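Local coordinates for protein fucose-binding lectin (Kordia periserrulae, PDB 6HTN) that binds alpha-L-fucosides such as methyl alpha-L-fucopyranoside in pockets between the blades of its beta-propeller, probably as a carbohydrate-recognising lectin, at residues Thr4-Gly9 / Ile64-Tyr69; Leu15-Leu20 / Asn35-Gly40. All coordinates share one frame; numbering follows the deposited sequence.

Interaction 1: Thr4-Gly9 / Ile64-Tyr69. Unlike the reference sequence in segment 4-9: Leu7 (reference Val). With MFU (methyl alpha-L-fucopyranoside), chain H; MFU (methyl alpha-L-fucopyranoside), chain G.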
# COMPACT_ATOMS: atom_id res chain seq x y z
N THR A 4 -0.95 -7.88 -19.83
CA THR A 4 -0.90 -7.45 -21.24
C THR A 4 -1.32 -8.62 -22.09
O THR A 4 -1.27 -9.78 -21.61
CB THR A 4 0.43 -6.82 -21.61
OG1 THR A 4 0.26 -6.11 -22.87
CG2 THR A 4 1.55 -7.82 -21.72
N SER A 5 -1.77 -8.40 -23.30
CA SER A 5 -2.24 -9.51 -24.15
C SER A 5 -2.09 -9.09 -25.61
O SER A 5 -2.06 -7.86 -25.91
CB SER A 5 -3.64 -9.90 -23.86
OG SER A 5 -4.58 -8.87 -24.09
N TRP A 6 -2.05 -10.08 -26.51
CA TRP A 6 -2.03 -9.79 -27.96
C TRP A 6 -2.64 -10.97 -28.69
O TRP A 6 -2.65 -12.09 -28.17
CB TRP A 6 -0.63 -9.49 -28.48
CG TRP A 6 0.32 -10.64 -28.41
CD1 TRP A 6 0.61 -11.54 -29.42
CD2 TRP A 6 1.07 -11.09 -27.27
NE1 TRP A 6 1.52 -12.48 -28.99
CE2 TRP A 6 1.84 -12.21 -27.68
CE3 TRP A 6 1.23 -10.60 -25.96
CZ2 TRP A 6 2.70 -12.88 -26.83
CZ3 TRP A 6 2.14 -11.22 -25.15
CH2 TRP A 6 2.83 -12.37 -25.55
N LEU A 7 -3.15 -10.70 -29.88
CA LEU A 7 -3.67 -11.75 -30.79
C LEU A 7 -2.63 -12.05 -31.84
O LEU A 7 -2.02 -11.12 -32.39
CB LEU A 7 -4.92 -11.21 -31.45
CG LEU A 7 -6.16 -11.20 -30.60
CD1 LEU A 7 -7.23 -10.32 -31.27
CD2 LEU A 7 -6.72 -12.56 -30.25
N ASP A 8 -2.36 -13.33 -32.06
CA ASP A 8 -1.46 -13.70 -33.17
C ASP A 8 -2.28 -13.75 -34.47
O ASP A 8 -3.51 -13.51 -34.45
CB ASP A 8 -0.69 -14.99 -32.86
CG ASP A 8 -1.55 -16.23 -32.74
OD1 ASP A 8 -2.65 -16.29 -33.37
OD2 ASP A 8 -1.09 -17.16 -32.02
N GLY A 9 -1.60 -14.09 -35.56
CA GLY A 9 -2.20 -14.12 -36.91
C GLY A 9 -3.35 -15.11 -37.03
O GLY A 9 -4.22 -14.89 -37.92
N ILE A 64 6.26 -10.11 -30.94
CA ILE A 64 5.78 -9.36 -29.73
C ILE A 64 6.95 -8.68 -29.08
O ILE A 64 8.07 -9.26 -28.92
CB ILE A 64 4.99 -10.28 -28.80
CG1 ILE A 64 4.25 -9.48 -27.72
CG2 ILE A 64 5.89 -11.31 -28.15
CD1 ILE A 64 3.14 -8.61 -28.27
N HIS A 65 6.73 -7.46 -28.58
CA HIS A 65 7.67 -6.71 -27.75
C HIS A 65 6.93 -6.40 -26.45
O HIS A 65 5.73 -6.03 -26.54
CB HIS A 65 8.10 -5.40 -28.39
CG HIS A 65 8.77 -5.62 -29.71
ND1 HIS A 65 10.14 -5.49 -29.81
CD2 HIS A 65 8.28 -5.95 -30.92
CE1 HIS A 65 10.47 -5.77 -31.10
NE2 HIS A 65 9.36 -6.09 -31.77
N ILE A 66 7.59 -6.60 -25.32
CA ILE A 66 6.92 -6.37 -24.01
C ILE A 66 7.80 -5.45 -23.19
O ILE A 66 9.03 -5.54 -23.20
CB ILE A 66 6.68 -7.70 -23.27
CG1 ILE A 66 5.94 -8.72 -24.12
CG2 ILE A 66 5.97 -7.44 -21.95
CD1 ILE A 66 5.85 -10.12 -23.51
N ARG A 67 7.17 -4.53 -22.46
CA ARG A 67 7.87 -3.68 -21.51
C ARG A 67 7.13 -3.74 -20.18
O ARG A 67 5.90 -3.60 -20.15
CB ARG A 67 7.94 -2.24 -22.03
CG ARG A 67 8.72 -2.06 -23.32
CD ARG A 67 10.19 -2.29 -23.12
NE ARG A 67 10.98 -2.07 -24.36
CZ ARG A 67 11.17 -2.98 -25.29
NH1 ARG A 67 10.63 -4.19 -25.22
NH2 ARG A 67 11.92 -2.65 -26.34
N VAL A 68 7.88 -3.98 -19.12
CA VAL A 68 7.35 -4.14 -17.74
C VAL A 68 8.06 -3.12 -16.87
O VAL A 68 9.28 -2.95 -16.97
CB VAL A 68 7.63 -5.59 -17.25
CG1 VAL A 68 7.23 -5.82 -15.86
CG2 VAL A 68 6.97 -6.59 -18.14
N TYR A 69 7.31 -2.43 -16.02
CA TYR A 69 7.78 -1.32 -15.17
C TYR A 69 7.42 -1.58 -13.71
O TYR A 69 6.25 -1.83 -13.40
CB TYR A 69 7.17 0.01 -15.67
CG TYR A 69 7.50 0.34 -17.10
CD1 TYR A 69 8.70 0.96 -17.42
CD2 TYR A 69 6.68 -0.09 -18.13
CE1 TYR A 69 9.04 1.19 -18.75
CE2 TYR A 69 7.01 0.12 -19.45
CZ TYR A 69 8.20 0.74 -19.76
OH TYR A 69 8.57 0.90 -21.08
C1 MFU H . 14.65 -0.01 -25.63
C2 MFU H . 14.61 0.48 -24.18
C3 MFU H . 13.87 1.81 -24.15
C4 MFU H . 12.49 1.62 -24.69
C5 MFU H . 12.61 1.11 -26.15
C6 MFU H . 11.25 0.88 -26.76
O1 MFU H . 15.49 0.93 -26.33
O2 MFU H . 15.97 0.62 -23.74
O3 MFU H . 13.90 2.32 -22.82
O4 MFU H . 11.74 0.63 -23.98
O5 MFU H . 13.33 -0.18 -26.12
CM MFU H . 15.49 0.54 -27.71
C1 MFU G . 7.47 -16.74 -23.62
C2 MFU G . 7.95 -16.17 -22.28
C3 MFU G . 8.81 -14.96 -22.37
C4 MFU G . 8.02 -13.87 -23.08
C5 MFU G . 7.65 -14.54 -24.41
C6 MFU G . 6.74 -13.57 -25.23
O1 MFU G . 8.68 -17.01 -24.22
O2 MFU G . 8.82 -17.18 -21.64
O3 MFU G . 9.22 -14.42 -21.09
O4 MFU G . 6.77 -13.59 -22.41
O5 MFU G . 6.75 -15.64 -24.25
CM MFU G . 8.46 -17.61 -25.53
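Ile64 sets CG1 over one face of the Trp6 indole, the two side chains crossing at about a right angle, and this CH-pi contact carries the meeting of strands 4-7 and 64-69. The strands run nearly antiparallel, at 171°, but their axes stay 9.4 Å apart and no hydrogen bond joins them, so side chains alone make the contact. Traced outward from Ile64 CB, which sits 3.9 Å from Trp6 CE2, the chain splits over the ring. CG1 stands anti to the backbone N (chi1 -168°), putting it 3.5 Å from the centroid of the Trp6 six-membered ring and 6° off its normal. CD1 then reaches toward the five-membered ring, 3.4 Å from Trp6 CD2. The other branch, Ile64 CG2, is equally near Trp6 CZ2 and C6 of the chain G methyl fucoside, 3.8 Å from each. Two looser contacts follow: Ile66 CD1 approaches Trp6 CZ3 obliquely at 4.2 Å and faces O4 of the same sugar, while Thr4 CG2 is 4.4 Å from Ile66 CG2. Thr4 OG1 is occupied elsewhere, by Ser56. Arg67 projects to another pocket, where NE donates to O4 of the chain H sugar at 2.8 Å and NH2 to O5; its NH1 bonds to Ile66 O, and Asp83 makes a salt bridge with NH2. His14 of strand 13-20 stacks with Trp6, and Leu58 of strand 53-58 touches both Trp6 and Ile64, which places the pair in the seam where two consecutive four-stranded sheets pack together.

Interaction 2: Leu15-Leu20 / Asn35-Gly40. With MFU (methyl alpha-L-fucopyranoside), chain G; MFU (methyl alpha-L-fucopyranoside), chain O.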
# COMPACT_ATOMS: atom_id res chain seq x y z
N LEU A 15 -1.67 -14.20 -23.21
CA LEU A 15 -1.76 -13.35 -21.98
C LEU A 15 -0.42 -13.41 -21.28
O LEU A 15 0.21 -14.50 -21.19
CB LEU A 15 -2.86 -13.89 -21.05
CG LEU A 15 -4.26 -14.06 -21.62
CD1 LEU A 15 -5.19 -14.71 -20.58
CD2 LEU A 15 -4.85 -12.72 -22.05
N ARG A 16 0.00 -12.28 -20.73
CA ARG A 16 1.21 -12.22 -19.89
C ARG A 16 0.83 -11.46 -18.61
O ARG A 16 0.44 -10.27 -18.74
CB ARG A 16 2.43 -11.64 -20.56
CG ARG A 16 2.87 -12.41 -21.80
CD ARG A 16 3.51 -13.75 -21.39
NE ARG A 16 4.01 -14.47 -22.59
CZ ARG A 16 3.31 -15.29 -23.36
NH1 ARG A 16 2.04 -15.51 -23.19
NH2 ARG A 16 3.92 -15.89 -24.35
N ILE A 17 0.93 -12.09 -17.46
CA ILE A 17 0.48 -11.53 -16.16
C ILE A 17 1.70 -11.42 -15.27
O ILE A 17 2.35 -12.46 -14.98
CB ILE A 17 -0.64 -12.37 -15.56
CG1 ILE A 17 -1.76 -12.71 -16.53
CG2 ILE A 17 -1.14 -11.74 -14.27
CD1 ILE A 17 -2.45 -11.47 -17.15
N TYR A 18 2.01 -10.24 -14.76
CA TYR A 18 3.20 -9.93 -13.98
C TYR A 18 2.82 -9.59 -12.54
O TYR A 18 1.90 -8.78 -12.32
CB TYR A 18 3.99 -8.77 -14.61
CG TYR A 18 4.42 -9.08 -16.03
CD1 TYR A 18 5.59 -9.81 -16.28
CD2 TYR A 18 3.62 -8.75 -17.10
CE1 TYR A 18 5.93 -10.17 -17.58
CE2 TYR A 18 3.96 -9.09 -18.38
CZ TYR A 18 5.12 -9.81 -18.63
OH TYR A 18 5.39 -10.25 -19.92
N SER A 19 3.54 -10.18 -11.60
CA SER A 19 3.28 -9.93 -10.16
C SER A 19 4.54 -10.09 -9.35
O SER A 19 5.51 -10.69 -9.80
CB SER A 19 2.17 -10.78 -9.66
OG SER A 19 2.52 -12.19 -9.72
N LEU A 20 4.56 -9.52 -8.15
CA LEU A 20 5.72 -9.54 -7.23
C LEU A 20 5.47 -10.67 -6.26
O LEU A 20 4.45 -10.66 -5.51
CB LEU A 20 5.85 -8.21 -6.51
CG LEU A 20 6.98 -8.17 -5.49
CD1 LEU A 20 8.33 -8.37 -6.14
CD2 LEU A 20 6.92 -6.85 -4.75
N ASN A 35 -3.75 -23.24 -23.95
CA ASN A 35 -4.64 -24.05 -23.12
C ASN A 35 -4.16 -24.21 -21.68
O ASN A 35 -4.83 -24.93 -20.96
CB ASN A 35 -4.76 -25.45 -23.73
CG ASN A 35 -3.46 -26.21 -23.74
OD1 ASN A 35 -2.32 -25.70 -23.63
ND2 ASN A 35 -3.60 -27.50 -23.98
N LYS A 36 -3.10 -23.54 -21.26
CA LYS A 36 -2.64 -23.67 -19.87
C LYS A 36 -1.76 -22.48 -19.49
O LYS A 36 -1.13 -21.84 -20.33
CB LYS A 36 -1.86 -24.97 -19.67
CG LYS A 36 -0.53 -25.01 -20.37
CD LYS A 36 0.19 -26.38 -20.29
CE LYS A 36 1.60 -26.19 -20.78
NZ LYS A 36 2.46 -27.39 -20.59
N TRP A 37 -1.68 -22.24 -18.19
CA TRP A 37 -0.76 -21.25 -17.63
C TRP A 37 0.60 -21.85 -17.35
O TRP A 37 0.66 -23.01 -16.78
CB TRP A 37 -1.36 -20.67 -16.36
CG TRP A 37 -2.55 -19.82 -16.63
CD1 TRP A 37 -3.86 -20.14 -16.53
CD2 TRP A 37 -2.50 -18.43 -17.04
NE1 TRP A 37 -4.66 -19.05 -16.88
CE2 TRP A 37 -3.83 -18.03 -17.21
CE3 TRP A 37 -1.47 -17.55 -17.30
CZ2 TRP A 37 -4.16 -16.71 -17.57
CZ3 TRP A 37 -1.77 -16.24 -17.66
CH2 TRP A 37 -3.09 -15.87 -17.81
N TYR A 38 1.65 -21.14 -17.65
CA TYR A 38 3.02 -21.58 -17.35
C TYR A 38 3.89 -20.42 -16.93
O TYR A 38 3.52 -19.22 -17.15
CB TYR A 38 3.55 -22.35 -18.56
CG TYR A 38 3.88 -21.53 -19.78
CD1 TYR A 38 5.10 -20.93 -19.95
CD2 TYR A 38 2.92 -21.37 -20.77
CE1 TYR A 38 5.39 -20.15 -21.07
CE2 TYR A 38 3.20 -20.63 -21.92
CZ TYR A 38 4.43 -20.01 -22.07
OH TYR A 38 4.74 -19.23 -23.14
N ASP A 39 5.02 -20.70 -16.35
CA ASP A 39 5.96 -19.67 -15.91
C ASP A 39 6.75 -19.17 -17.10
O ASP A 39 7.46 -19.94 -17.79
CB ASP A 39 6.94 -20.12 -14.83
CG ASP A 39 6.34 -20.40 -13.47
OD1 ASP A 39 5.16 -20.06 -13.21
OD2 ASP A 39 7.07 -21.14 -12.70
N GLY A 40 6.76 -17.85 -17.33
CA GLY A 40 7.56 -17.24 -18.36
C GLY A 40 9.00 -17.04 -17.98
O GLY A 40 9.35 -17.10 -16.76
C1 MFU G . 7.47 -16.74 -23.62
C2 MFU G . 7.95 -16.17 -22.28
C3 MFU G . 8.81 -14.96 -22.37
C4 MFU G . 8.02 -13.87 -23.08
C5 MFU G . 7.65 -14.54 -24.41
C6 MFU G . 6.74 -13.57 -25.23
O1 MFU G . 8.68 -17.01 -24.22
O2 MFU G . 8.82 -17.18 -21.64
O3 MFU G . 9.22 -14.42 -21.09
O4 MFU G . 6.77 -13.59 -22.41
O5 MFU G . 6.75 -15.64 -24.25
CM MFU G . 8.46 -17.61 -25.53
C1 MFU O . -10.28 -18.92 -19.82
C2 MFU O . -9.58 -18.73 -18.47
C3 MFU O . -8.11 -18.75 -18.68
C4 MFU O . -7.58 -17.74 -19.65
C5 MFU O . -8.30 -18.06 -21.00
C6 MFU O . -7.88 -17.04 -22.02
O1 MFU O . -9.92 -20.22 -20.22
O2 MFU O . -10.00 -19.84 -17.65
O3 MFU O . -7.45 -18.61 -17.37
O4 MFU O . -7.97 -16.43 -19.23
O5 MFU O . -9.69 -18.01 -20.76
CM MFU O . -10.42 -20.51 -21.58
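Within a single four-stranded propeller blade, the second strand meets the outer one: Leu15 and Ile17 of 15-20 meet Trp37, while Arg16 starts out away from segment 35-40 and only its guanidinium nears Tyr38. Strand 27-32 runs between the two, which accounts for axes 9.3 Å apart; the 54° between them is consistent with the strong twist of a propeller blade. The six-membered end of the Trp37 indole reaches the aliphatic pair, CH2 lying 3.7 Å from both Leu15 CD1 and Ile17 CG1. The indole N-H is directed elsewhere: Trp37 NE1 donates in the ring plane to O3 of the chain O methyl fucoside at 2.9 Å. Glu129, Arg117 and Ala141 of the second subunit also bind this sugar. Arg16 is bent at chi2 (-72°); NE donates to O4 (2.9 Å) and NH2 to O5 (2.8 Å) of the chain G sugar. Tyr38 OH is 3.6 Å from Arg16 NH2, the guanidinium and phenol ring planes 65° apart; this is no hydrogen bond, but Asp33 joins them, OD1 in a salt bridge with Arg16 NH2 and OD2 bonded to Tyr38 OH. Arg16 and Trp37 thus serve different sugars, consistent with the inter-blade pockets of fungal-type fucose-lectin propellers.

Both contacts are largely buried and converge on the chain G methyl fucoside, to which interaction 1 offers the apolar Ile64 and Ile66 and interaction 2 the polar grip of Arg16. Interaction 1 joins two successive sheets, whereas interaction 2 spans strands of one sheet. Across the first the touching groups are apolar, its sugar-binding Arg67 lying off the contact; in the second, Arg16 and Trp37 both touch across it and bind sugars. Strands 3-7 and 13-20 are sheet neighbours, coupled by a probable hydrogen bond from Arg16 N to Thr4 O, and Trp6 CZ3 packs on Arg16 CG. Interaction 2 reaches a pocket completed by the second subunit; segment 4-9 also meets that subunit, through Ser5 and Leu7, which stand off the contact itself.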